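Local coordinates for protein endo-pectate lyase (Erwinia chrysanthemi, PDB 3B4N) that probably cleaves polygalacturonate and methylated pectins by calcium-dependent beta-elimination, acting within the chain to release unsaturated oligosaccharides, at residues N33-S38 with Y86-V91. Numbering follows the deposited sequence.
With EDO (1,2-ethanediol), chain G.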
# COMPACT_ATOMS: atom_id res chain seq x y z
N ASN A 33 4.98 -1.78 -16.15
CA ASN A 33 3.91 -0.80 -16.00
C ASN A 33 2.98 -1.35 -14.94
O ASN A 33 2.43 -2.44 -15.10
CB ASN A 33 3.15 -0.62 -17.31
CG ASN A 33 3.95 0.11 -18.36
OD1 ASN A 33 3.79 -0.12 -19.56
ND2 ASN A 33 4.82 1.01 -17.92
N TYR A 34 2.83 -0.61 -13.85
CA TYR A 34 1.94 -1.04 -12.78
C TYR A 34 0.61 -0.33 -12.90
O TYR A 34 0.56 0.89 -13.12
CB TYR A 34 2.55 -0.72 -11.41
CG TYR A 34 3.70 -1.63 -11.03
CD1 TYR A 34 3.47 -2.85 -10.40
CD2 TYR A 34 5.01 -1.27 -11.32
CE1 TYR A 34 4.53 -3.70 -10.07
CE2 TYR A 34 6.07 -2.10 -11.00
CZ TYR A 34 5.83 -3.31 -10.38
OH TYR A 34 6.89 -4.13 -10.08
N LEU A 35 -0.46 -1.10 -12.78
CA LEU A 35 -1.80 -0.55 -12.83
C LEU A 35 -2.43 -0.68 -11.46
O LEU A 35 -2.26 -1.69 -10.78
CB LEU A 35 -2.67 -1.31 -13.83
CG LEU A 35 -2.22 -1.32 -15.28
CD1 LEU A 35 -3.23 -2.11 -16.12
CD2 LEU A 35 -2.10 0.11 -15.79
N GLY A 36 -3.16 0.35 -11.07
CA GLY A 36 -3.88 0.33 -9.81
C GLY A 36 -5.24 0.93 -10.08
O GLY A 36 -5.36 1.98 -10.72
N TRP A 37 -6.30 0.26 -9.62
CA TRP A 37 -7.63 0.81 -9.85
C TRP A 37 -8.50 0.65 -8.63
O TRP A 37 -8.19 -0.12 -7.72
CB TRP A 37 -8.30 0.13 -11.05
CG TRP A 37 -8.50 -1.36 -10.91
CD1 TRP A 37 -9.62 -2.01 -10.45
CD2 TRP A 37 -7.54 -2.39 -11.19
NE1 TRP A 37 -9.42 -3.37 -10.44
CE2 TRP A 37 -8.15 -3.63 -10.89
CE3 TRP A 37 -6.23 -2.37 -11.68
CZ2 TRP A 37 -7.48 -4.85 -11.05
CZ3 TRP A 37 -5.56 -3.58 -11.84
CH2 TRP A 37 -6.19 -4.80 -11.53
N SER A 38 -9.58 1.41 -8.61
CA SER A 38 -10.57 1.29 -7.55
C SER A 38 -11.88 1.10 -8.29
O SER A 38 -12.07 1.59 -9.40
CB SER A 38 -10.64 2.55 -6.68
OG SER A 38 -11.09 3.67 -7.41
N TYR A 86 -3.92 1.50 -21.47
CA TYR A 86 -4.52 0.43 -20.69
C TYR A 86 -5.91 0.80 -20.20
O TYR A 86 -6.22 1.96 -19.98
CB TYR A 86 -3.69 0.13 -19.45
CG TYR A 86 -2.31 -0.42 -19.71
CD1 TYR A 86 -2.09 -1.79 -19.78
CD2 TYR A 86 -1.22 0.44 -19.82
CE1 TYR A 86 -0.79 -2.30 -19.95
CE2 TYR A 86 0.06 -0.05 -20.00
CZ TYR A 86 0.27 -1.42 -20.06
OH TYR A 86 1.54 -1.90 -20.23
N TRP A 87 -6.74 -0.23 -20.04
CA TRP A 87 -8.09 -0.10 -19.50
C TRP A 87 -8.30 -1.34 -18.64
O TRP A 87 -7.75 -2.40 -18.92
CB TRP A 87 -9.18 -0.16 -20.58
CG TRP A 87 -9.25 0.99 -21.51
CD1 TRP A 87 -10.10 2.06 -21.45
CD2 TRP A 87 -8.47 1.17 -22.69
NE1 TRP A 87 -9.90 2.89 -22.52
CE2 TRP A 87 -8.90 2.37 -23.31
CE3 TRP A 87 -7.43 0.44 -23.29
CZ2 TRP A 87 -8.35 2.84 -24.50
CZ3 TRP A 87 -6.88 0.91 -24.48
CH2 TRP A 87 -7.34 2.11 -25.07
N VAL A 88 -9.11 -1.21 -17.60
CA VAL A 88 -9.45 -2.35 -16.76
C VAL A 88 -10.97 -2.46 -16.79
O VAL A 88 -11.69 -1.48 -16.58
CB VAL A 88 -8.95 -2.19 -15.31
CG1 VAL A 88 -9.61 -3.24 -14.42
CG2 VAL A 88 -7.44 -2.36 -15.27
N ASP A 89 -11.44 -3.65 -17.11
CA ASP A 89 -12.86 -3.96 -17.19
C ASP A 89 -13.23 -4.80 -15.97
O ASP A 89 -12.79 -5.94 -15.84
CB ASP A 89 -13.12 -4.76 -18.48
CG ASP A 89 -14.59 -5.03 -18.73
OD1 ASP A 89 -14.89 -5.69 -19.76
OD2 ASP A 89 -15.45 -4.61 -17.92
N VAL A 90 -14.03 -4.22 -15.08
CA VAL A 90 -14.49 -4.94 -13.90
C VAL A 90 -15.81 -5.59 -14.32
O VAL A 90 -16.77 -4.91 -14.69
CB VAL A 90 -14.68 -3.96 -12.72
CG1 VAL A 90 -15.30 -4.68 -11.53
CG2 VAL A 90 -13.33 -3.37 -12.33
N VAL A 91 -15.83 -6.92 -14.30
CA VAL A 91 -17.00 -7.68 -14.73
C VAL A 91 -17.78 -8.20 -13.54
O VAL A 91 -17.24 -8.90 -12.69
CB VAL A 91 -16.57 -8.87 -15.61
CG1 VAL A 91 -17.80 -9.61 -16.12
CG2 VAL A 91 -15.71 -8.38 -16.77
C1 EDO G . -14.51 3.83 -8.53
O1 EDO G . -13.83 3.39 -7.23
C2 EDO G . -14.67 5.35 -8.67
O2 EDO G . -13.24 5.97 -8.68
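Chi1 of 61° puts Trp37 CG between the backbone N and the carbonyl carbon, and Val88 holds CG1 anti to its own backbone N; the two side chains meet with CG1 over the centre of the five-membered indole ring. This CH-pi contact measures 3.8 Å from Val88 CG1 to the Trp37 ring centroid, 9° off the normal. Over the same face, Val88 CG2 reaches Trp37 CE3 at 3.8 Å. Val90 CG2 comes obliquely, nearest Trp37 NE1. Leu35 lays both methyls against the base of the Tyr86 side chain, CD1 3.8 Å from Tyr86 CD1 and CD2 over the ring face. Beyond them, Asn33 OD1 lies near the ring plane at the phenol edge, 2.9 Å from Tyr86 OH. Asp75 OD1, the stronger polar partner of that hydroxyl, hydrogen-bonds it. The axes of 33-38 and 86-91 approach to 8.9 Å, 40° from parallel. Their strands belong to a three-stranded and a four-stranded antiparallel sheet, which face each other as a small beta-sandwich, consistent with a fibronectin type III-like fold, beside the parallel beta-helix. The contact implies mainly apolar cohesion between the sheets, with the hydroxyl of buried Tyr86 satisfied by Asp75 at the Asn33 end.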